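Local coordinates for protein squalene synthase HpnC (Alicyclobacillus acidocaldarius subsp. acidocaldarius, PDB 4HD1) that probably joins two prenyl diphosphates head to head in a step toward squalene, at residues Gly5-Glu10 / Leu92-Ala97; Tyr45-Phe50 / Glu104-Leu109; Gly82-Thr85 / Phe89-Leu92. All blocks are in the same frame, centred on the assembly; numbering follows the deposited sequence.

Interaction 1 of 3, residues Gly5-Glu10 / Leu92-Ala97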
loop_
_atom_site.group_PDB
_atom_site.type_symbol
_atom_site.label_atom_id
_atom_site.label_comp_id
_atom_site.label_asym_id
_atom_site.label_seq_id
_atom_site.Cartn_x
_atom_site.Cartn_y
_atom_site.Cartn_z
ATOM N N GLY A 5 -11.092 -2.218 24.281
ATOM C CA GLY A 5 -11.756 -1.465 25.352
ATOM C C GLY A 5 -11.985 0.021 25.093
ATOM O O GLY A 5 -12.766 0.657 25.802
ATOM N N SER A 6 -11.315 0.575 24.080
ATOM C CA SER A 6 -11.425 2.004 23.751
ATOM C C SER A 6 -12.509 2.300 22.703
ATOM O O SER A 6 -12.723 3.450 22.318
ATOM C CB SER A 6 -10.069 2.557 23.304
ATOM O OG SER A 6 -9.706 2.027 22.044
ATOM N N VAL A 7 -13.189 1.244 22.264
ATOM C CA VAL A 7 -14.305 1.314 21.325
ATOM C C VAL A 7 -15.621 1.107 22.104
ATOM O O VAL A 7 -15.601 0.466 23.161
ATOM C CB VAL A 7 -14.076 0.268 20.201
ATOM C CG1 VAL A 7 -15.309 -0.584 19.910
ATOM C CG2 VAL A 7 -13.537 0.948 18.949
ATOM N N PRO A 8 -16.758 1.667 21.616
ATOM C CA PRO A 8 -18.031 1.493 22.333
ATOM C C PRO A 8 -18.453 0.027 22.428
ATOM O O PRO A 8 -18.241 -0.742 21.478
ATOM C CB PRO A 8 -19.037 2.276 21.480
ATOM C CG PRO A 8 -18.210 3.238 20.702
ATOM C CD PRO A 8 -16.935 2.500 20.412
ATOM N N VAL A 9 -19.043 -0.335 23.568
ATOM C CA VAL A 9 -19.441 -1.712 23.890
ATOM C C VAL A 9 -20.162 -2.436 22.744
ATOM O O VAL A 9 -19.842 -3.591 22.456
ATOM C CB VAL A 9 -20.283 -1.774 25.201
ATOM C CG1 VAL A 9 -20.833 -3.179 25.446
ATOM C CG2 VAL A 9 -19.460 -1.311 26.401
ATOM N N GLU A 10 -21.107 -1.756 22.087
ATOM C CA GLU A 10 -21.906 -2.369 21.010
ATOM C C GLU A 10 -21.061 -2.731 19.807
ATOM O O GLU A 10 -21.431 -3.617 19.043
ATOM C CB GLU A 10 -23.044 -1.460 20.528
ATOM C CG GLU A 10 -23.627 -0.523 21.570
ATOM C CD GLU A 10 -22.777 0.720 21.778
ATOM O OE1 GLU A 10 -22.598 1.126 22.945
ATOM O OE2 GLU A 10 -22.286 1.281 20.774
ATOM N N LEU A 92 -15.699 -0.172 10.261
ATOM C CA LEU A 92 -15.190 0.886 9.385
ATOM C C LEU A 92 -16.039 2.162 9.453
ATOM O O LEU A 92 -15.496 3.267 9.509
ATOM C CB LEU A 92 -15.055 0.407 7.933
ATOM C CG LEU A 92 -14.183 1.290 7.029
ATOM C CD1 LEU A 92 -12.722 1.229 7.458
ATOM C CD2 LEU A 92 -14.328 0.896 5.565
ATOM N N GLN A 93 -17.358 1.989 9.450
ATOM C CA GLN A 93 -18.336 3.073 9.603
ATOM C C GLN A 93 -18.080 3.959 10.829
ATOM O O GLN A 93 -18.150 5.189 10.746
ATOM C CB GLN A 93 -19.725 2.458 9.713
ATOM C CG GLN A 93 -20.888 3.394 9.497
ATOM C CD GLN A 93 -22.178 2.616 9.318
ATOM O OE1 GLN A 93 -22.674 2.476 8.205
ATOM N NE2 GLN A 93 -22.708 2.075 10.410
ATOM N N PHE A 94 -17.799 3.326 11.964
ATOM C CA PHE A 94 -17.437 4.049 13.169
ATOM C C PHE A 94 -16.108 4.778 12.974
ATOM O O PHE A 94 -16.007 5.973 13.266
ATOM C CB PHE A 94 -17.361 3.109 14.369
ATOM C CG PHE A 94 -17.030 3.806 15.654
ATOM C CD1 PHE A 94 -17.968 4.643 16.272
ATOM C CD2 PHE A 94 -15.784 3.640 16.249
ATOM C CE1 PHE A 94 -17.668 5.298 17.462
ATOM C CE2 PHE A 94 -15.480 4.290 17.442
ATOM C CZ PHE A 94 -16.420 5.122 18.047
ATOM N N THR A 95 -15.111 4.053 12.468
ATOM C CA THR A 95 -13.799 4.619 12.149
ATOM C C THR A 95 -13.888 5.821 11.192
ATOM O O THR A 95 -13.326 6.875 11.488
ATOM C CB THR A 95 -12.841 3.540 11.604
ATOM O OG1 THR A 95 -12.529 2.610 12.652
ATOM C CG2 THR A 95 -11.556 4.164 11.086
ATOM N N ILE A 96 -14.596 5.665 10.069
ATOM C CA ILE A 96 -14.815 6.770 9.131
ATOM C C ILE A 96 -15.239 8.018 9.902
ATOM O O ILE A 96 -14.633 9.080 9.758
ATOM C CB ILE A 96 -15.932 6.487 8.086
ATOM C CG1 ILE A 96 -15.704 5.192 7.278
ATOM C CG2 ILE A 96 -16.156 7.700 7.184
ATOM C CD1 ILE A 96 -14.398 5.107 6.541
ATOM N N ALA A 97 -16.281 7.877 10.720
ATOM C CA ALA A 97 -16.890 9.011 11.408
ATOM C C ALA A 97 -15.988 9.597 12.497
ATOM O O ALA A 97 -15.809 10.807 12.560
ATOM C CB ALA A 97 -18.250 8.621 11.975
#
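Pro8 and Phe94 approach from opposite directions, the proline ring coming from the N-terminal loop and the phenyl ring from helix 87-99. The outer end of the aromatic ring does the touching. Pro8 CD lies 3.6 Å from Phe94 CZ and its CG sits 3.7 Å from the same CZ, so two adjacent methylenes share one ring carbon, approaching it obliquely. Val7 adds a second, looser touch: its CG2 methyl passes alongside, 4.1 Å from Phe94 CE2, the two side chains running past each other in opposite senses. What brings the phenyl so far out is its first torsion, which sets CG opposite the backbone N (chi1 -178°) and extends the ring from the helix toward the loop. No hydrogen bond crosses between the segments; small apolar patches bridge backbones whose nearest CA atoms, those of Val7 and Phe94, are 9.2 Å apart. This is plain apolar packing of the N-terminal loop, which precedes helix 12-25, on helix 87-99. Phe15 of helix 12-25 touches both Val7 and Phe94, Pro42 of helix 41-56 meets Val7, and the loop and Phe94 thus meet where helices 12-25, 41-56 and 87-99 come together.

Interaction 2 of 3, residues Tyr45-Phe50 / Glu104-Leu109. With SO4 (sulfate ion), chain B.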
loop_
_atom_site.group_PDB
_atom_site.type_symbol
_atom_site.label_atom_id
_atom_site.label_comp_id
_atom_site.label_asym_id
_atom_site.label_seq_id
_atom_site.Cartn_x
_atom_site.Cartn_y
_atom_site.Cartn_z
ATOM N N TYR A 45 -7.148 -1.690 12.586
ATOM C CA TYR A 45 -7.770 -2.979 12.303
ATOM C C TYR A 45 -8.888 -2.865 11.277
ATOM O O TYR A 45 -8.975 -3.698 10.372
ATOM C CB TYR A 45 -8.269 -3.672 13.577
ATOM C CG TYR A 45 -7.172 -4.039 14.553
ATOM C CD1 TYR A 45 -6.039 -4.742 14.134
ATOM C CD2 TYR A 45 -7.271 -3.698 15.901
ATOM C CE1 TYR A 45 -5.034 -5.082 15.026
ATOM C CE2 TYR A 45 -6.268 -4.036 16.805
ATOM C CZ TYR A 45 -5.151 -4.725 16.361
ATOM O OH TYR A 45 -4.149 -5.061 17.249
ATOM N N SER A 46 -9.721 -1.832 11.389
ATOM C CA SER A 46 -10.830 -1.681 10.439
ATOM C C SER A 46 -10.361 -1.258 9.040
ATOM O O SER A 46 -10.915 -1.708 8.034
ATOM C CB SER A 46 -11.898 -0.723 10.966
ATOM O OG SER A 46 -11.366 0.572 11.161
ATOM N N VAL A 47 -9.341 -0.403 8.976
ATOM C CA VAL A 47 -8.797 0.023 7.687
ATOM C C VAL A 47 -8.083 -1.139 7.005
ATOM O O VAL A 47 -8.258 -1.367 5.802
ATOM C CB VAL A 47 -7.875 1.243 7.826
ATOM C CG1 VAL A 47 -7.111 1.492 6.535
ATOM C CG2 VAL A 47 -8.700 2.466 8.200
ATOM N N TYR A 48 -7.304 -1.887 7.780
ATOM C CA TYR A 48 -6.608 -3.044 7.233
ATOM C C TYR A 48 -7.536 -4.189 6.841
ATOM O O TYR A 48 -7.298 -4.831 5.810
ATOM C CB TYR A 48 -5.464 -3.487 8.143
ATOM C CG TYR A 48 -4.206 -2.696 7.868
ATOM C CD1 TYR A 48 -3.273 -3.139 6.927
ATOM C CD2 TYR A 48 -3.960 -1.481 8.513
ATOM C CE1 TYR A 48 -2.122 -2.409 6.657
ATOM C CE2 TYR A 48 -2.809 -0.743 8.251
ATOM C CZ TYR A 48 -1.896 -1.214 7.326
ATOM O OH TYR A 48 -0.757 -0.493 7.056
ATOM N N ALA A 49 -8.596 -4.430 7.619
ATOM C CA ALA A 49 -9.619 -5.402 7.212
ATOM C C ALA A 49 -10.234 -4.976 5.881
ATOM O O ALA A 49 -10.431 -5.804 5.002
ATOM C CB ALA A 49 -10.698 -5.582 8.275
ATOM N N PHE A 50 -10.503 -3.684 5.711
ATOM C CA PHE A 50 -10.974 -3.186 4.420
ATOM C C PHE A 50 -10.004 -3.528 3.272
ATOM O O PHE A 50 -10.440 -3.982 2.215
ATOM C CB PHE A 50 -11.259 -1.679 4.464
ATOM C CG PHE A 50 -11.514 -1.080 3.105
ATOM C CD1 PHE A 50 -12.804 -1.039 2.574
ATOM C CD2 PHE A 50 -10.459 -0.586 2.340
ATOM C CE1 PHE A 50 -13.038 -0.505 1.318
ATOM C CE2 PHE A 50 -10.685 -0.057 1.080
ATOM C CZ PHE A 50 -11.977 -0.015 0.570
ATOM N N GLU A 104 -12.227 9.218 -0.896
ATOM C CA GLU A 104 -11.342 8.998 -2.047
ATOM C C GLU A 104 -10.279 7.888 -1.868
ATOM O O GLU A 104 -10.101 7.064 -2.766
ATOM C CB GLU A 104 -10.692 10.313 -2.511
ATOM C CG GLU A 104 -9.951 10.195 -3.836
ATOM C CD GLU A 104 -9.125 11.423 -4.182
ATOM O OE1 GLU A 104 -8.456 11.992 -3.287
ATOM O OE2 GLU A 104 -9.132 11.816 -5.367
ATOM N N PRO A 105 -9.573 7.859 -0.721
ATOM C CA PRO A 105 -8.553 6.809 -0.600
ATOM C C PRO A 105 -9.115 5.390 -0.638
ATOM O O PRO A 105 -8.479 4.500 -1.204
ATOM C CB PRO A 105 -7.912 7.091 0.760
ATOM C CG PRO A 105 -8.164 8.542 0.998
ATOM C CD PRO A 105 -9.515 8.810 0.407
ATOM N N PHE A 106 -10.291 5.184 -0.046
ATOM C CA PHE A 106 -10.947 3.876 -0.084
ATOM C C PHE A 106 -11.312 3.483 -1.516
ATOM O O PHE A 106 -11.025 2.358 -1.942
ATOM C CB PHE A 106 -12.187 3.862 0.803
ATOM C CG PHE A 106 -11.882 3.973 2.266
ATOM C CD1 PHE A 106 -11.495 2.856 2.997
ATOM C CD2 PHE A 106 -11.985 5.197 2.918
ATOM C CE1 PHE A 106 -11.210 2.958 4.350
ATOM C CE2 PHE A 106 -11.708 5.303 4.269
ATOM C CZ PHE A 106 -11.319 4.182 4.988
ATOM N N LEU A 107 -11.926 4.416 -2.249
ATOM C CA LEU A 107 -12.264 4.213 -3.664
ATOM C C LEU A 107 -11.029 3.973 -4.537
ATOM O O LEU A 107 -11.111 3.287 -5.544
ATOM C CB LEU A 107 -13.057 5.403 -4.220
ATOM C CG LEU A 107 -14.453 5.702 -3.666
ATOM C CD1 LEU A 107 -14.922 7.072 -4.139
ATOM C CD2 LEU A 107 -15.459 4.630 -4.056
ATOM N N ARG A 108 -9.890 4.539 -4.150
ATOM C CA ARG A 108 -8.656 4.352 -4.914
ATOM C C ARG A 108 -8.046 2.972 -4.708
ATOM O O ARG A 108 -7.505 2.381 -5.643
ATOM C CB ARG A 108 -7.647 5.456 -4.616
ATOM C CG ARG A 108 -8.003 6.734 -5.339
ATOM C CD ARG A 108 -6.980 7.826 -5.129
ATOM N NE ARG A 108 -7.203 8.906 -6.086
ATOM C CZ ARG A 108 -6.535 10.055 -6.096
ATOM N NH1 ARG A 108 -5.589 10.294 -5.196
ATOM N NH2 ARG A 108 -6.817 10.972 -7.010
ATOM N N LEU A 109 -8.154 2.459 -3.490
ATOM C CA LEU A 109 -7.687 1.111 -3.185
ATOM C C LEU A 109 -8.493 0.065 -3.937
ATOM O O LEU A 109 -7.944 -0.959 -4.354
ATOM C CB LEU A 109 -7.749 0.849 -1.683
ATOM C CG LEU A 109 -6.632 1.537 -0.911
ATOM C CD1 LEU A 109 -7.003 1.648 0.559
ATOM C CD2 LEU A 109 -5.303 0.811 -1.112
HETATM S S SO4 B . -4.754 -4.981 20.642
HETATM O O1 SO4 B . -4.852 -4.194 21.902
HETATM O O2 SO4 B . -6.113 -5.418 20.192
HETATM O O3 SO4 B . -4.181 -4.174 19.529
HETATM O O4 SO4 B . -3.849 -6.136 20.961
#
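Phe50 and Phe106 form a T-shaped pair, the edge of Phe106 directed at the face of Phe50, with centroids 5.0 Å apart and planes at 88°. Phe106 CD1 stands over the centre of the Phe50 ring, 3.5 Å above its plane. The two side chains leave their helices by different rotamers: Phe50 places CG opposite its own backbone N (chi1 170°) and stretches toward the partner helix, whereas Phe106 has CG opposite the carbonyl carbon (chi1 -68°), which sets its ring edge against the Phe50 face. Leu109 comes to the rim of the same Phe50 ring, its CD1 methyl 4.1 Å from Phe50 CE2 and close to the ring plane, so one face and part of the edge are each covered. Val47 CG2 touches Phe106 CZ more loosely, at 4.5 Å. On another side of helix 41-56, Tyr45 OH lies against O3 of a sulfate, a hydrogen bond modelled so short that its length is doubtful; the ion, probably from the crystallisation liquor, is also bound by Arg19 and Ala3. The aromatic pair is a buried helix-helix contact of the all-alpha prenyltransferase-like fold, the segment axes 11.9 Å apart at closest. Leu76 of helix 65-81, Leu92 of helix 87-99 and Leu142 of helix 137-146 pack around Phe106.

Interaction 3 of 3, residues Gly82-Thr85 / Phe89-Leu92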
loop_
_atom_site.group_PDB
_atom_site.type_symbol
_atom_site.label_atom_id
_atom_site.label_comp_id
_atom_site.label_asym_id
_atom_site.label_seq_id
_atom_site.Cartn_x
_atom_site.Cartn_y
_atom_site.Cartn_z
ATOM N N GLY A 82 -23.808 5.607 6.694
ATOM C CA GLY A 82 -24.262 5.157 8.008
ATOM C C GLY A 82 -25.223 3.982 7.937
ATOM O O GLY A 82 -26.102 3.842 8.782
ATOM N N GLU A 83 -25.041 3.128 6.934
ATOM C CA GLU A 83 -25.914 1.975 6.727
ATOM C C GLU A 83 -25.143 0.713 6.319
ATOM O O GLU A 83 -25.575 -0.044 5.446
ATOM C CB GLU A 83 -27.010 2.317 5.711
ATOM C CG GLU A 83 -26.493 2.974 4.438
ATOM C CD GLU A 83 -27.576 3.679 3.643
ATOM O OE1 GLU A 83 -28.613 4.053 4.235
ATOM O OE2 GLU A 83 -27.381 3.866 2.421
ATOM N N ALA A 84 -24.003 0.492 6.970
ATOM C CA ALA A 84 -23.200 -0.714 6.764
ATOM C C ALA A 84 -23.984 -1.956 7.176
ATOM O O ALA A 84 -24.903 -1.866 7.987
ATOM C CB ALA A 84 -21.901 -0.623 7.544
ATOM N N THR A 85 -23.620 -3.109 6.616
ATOM C CA THR A 85 -24.346 -4.359 6.880
ATOM C C THR A 85 -23.447 -5.527 7.326
ATOM O O THR A 85 -23.941 -6.562 7.764
ATOM C CB THR A 85 -25.224 -4.773 5.671
ATOM O OG1 THR A 85 -24.445 -4.750 4.470
ATOM C CG2 THR A 85 -26.411 -3.819 5.508
ATOM N N PHE A 89 -17.575 -3.677 8.005
ATOM C CA PHE A 89 -17.992 -2.360 7.543
ATOM C C PHE A 89 -18.720 -1.527 8.596
ATOM O O PHE A 89 -18.733 -0.302 8.504
ATOM C CB PHE A 89 -18.810 -2.464 6.256
ATOM C CG PHE A 89 -17.965 -2.594 5.017
ATOM C CD1 PHE A 89 -17.317 -1.480 4.481
ATOM C CD2 PHE A 89 -17.811 -3.826 4.387
ATOM C CE1 PHE A 89 -16.535 -1.595 3.340
ATOM C CE2 PHE A 89 -17.031 -3.948 3.245
ATOM C CZ PHE A 89 -16.392 -2.830 2.720
ATOM N N ARG A 90 -19.330 -2.179 9.584
ATOM C CA ARG A 90 -19.857 -1.461 10.744
ATOM C C ARG A 90 -18.694 -0.861 11.540
ATOM O O ARG A 90 -18.746 0.303 11.941
ATOM C CB ARG A 90 -20.734 -2.362 11.622
ATOM C CG ARG A 90 -22.223 -2.270 11.314
ATOM C CD ARG A 90 -23.077 -3.158 12.216
ATOM N NE ARG A 90 -23.401 -4.419 11.555
ATOM C CZ ARG A 90 -23.008 -5.625 11.962
ATOM N NH1 ARG A 90 -22.284 -5.768 13.062
ATOM N NH2 ARG A 90 -23.355 -6.697 11.267
ATOM N N ALA A 91 -17.638 -1.645 11.746
ATOM C CA ALA A 91 -16.436 -1.130 12.392
ATOM C C ALA A 91 -15.840 0.025 11.574
ATOM O O ALA A 91 -15.545 1.092 12.125
ATOM C CB ALA A 91 -15.417 -2.239 12.608
ATOM N N LEU A 92 -15.699 -0.172 10.261
ATOM C CA LEU A 92 -15.190 0.886 9.385
ATOM C C LEU A 92 -16.039 2.162 9.453
ATOM O O LEU A 92 -15.496 3.267 9.509
ATOM C CB LEU A 92 -15.055 0.407 7.933
ATOM C CG LEU A 92 -14.183 1.290 7.029
ATOM C CD1 LEU A 92 -12.722 1.229 7.458
ATOM C CD2 LEU A 92 -14.328 0.896 5.565
#
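The guanidinium of Arg90 and the backbone carbonyl of Thr85 meet obliquely, with Arg90 NH2 3.6 Å from Thr85 O, too far for a hydrogen bond. The stronger polar partner is Asp14 of helix 12-25, which forms a salt bridge with Arg90 NH1 and probably does more to fix the group. A bend at chi3 (-98°) turns the arginine chain back toward the loop. The other flat group, the Phe89 ring, leads away from the loop to an edge-to-face meeting with Tyr72; the Phe89 CB does the touching, 3.8 Å from Ala84 CB.

Ala84 makes the largest single contribution to the contact. Its methyl points at the first turn of helix 87-99, lying 3.3 Å from Phe89 O and 3.6 Å from Arg90 N, and also against the Arg90 chain, where CG is 4.1 Å from Ala84 CB. The motif is a tight helix-loop-helix connection within the all-helical squalene/phytoene synthase fold: just after helix 65-81, Gly82 leaves helical geometry with a positive phi of 79°, and a short linker then leads into helix 87-99. The linker is also held from further along that helix, because Gln93 OE1 accepts a hydrogen bond from Ala84 N. Thr85 and Glu83 also touch Arg78 of helix 65-81.

Overall arrangement
From the N terminus, residues 5-10 come first, and interaction 1 closes a long loop by bringing them to helix 87-99. Residues 45-50 follow on helix 41-56; interaction 2 joins them to 104-109, closing a loop of 53 residues, and because 104-109 lies beyond helix 87-99, interactions 1 and 2 cross along the chain. Interaction 3, a short closure, lies wholly within the loop of interaction 2 and meets interaction 1 at Leu92, where both end on helix 87-99. That helix connects all three: Thr95 OG1 probably hydrogen-bonds Ser46 OG, Ile96 packs on Phe106, and Phe89 and Leu92 reach Phe50. Together they tie the N-terminal loop, the 82-85 linker and helices 41-56, 87-99 and 104-118 into one region.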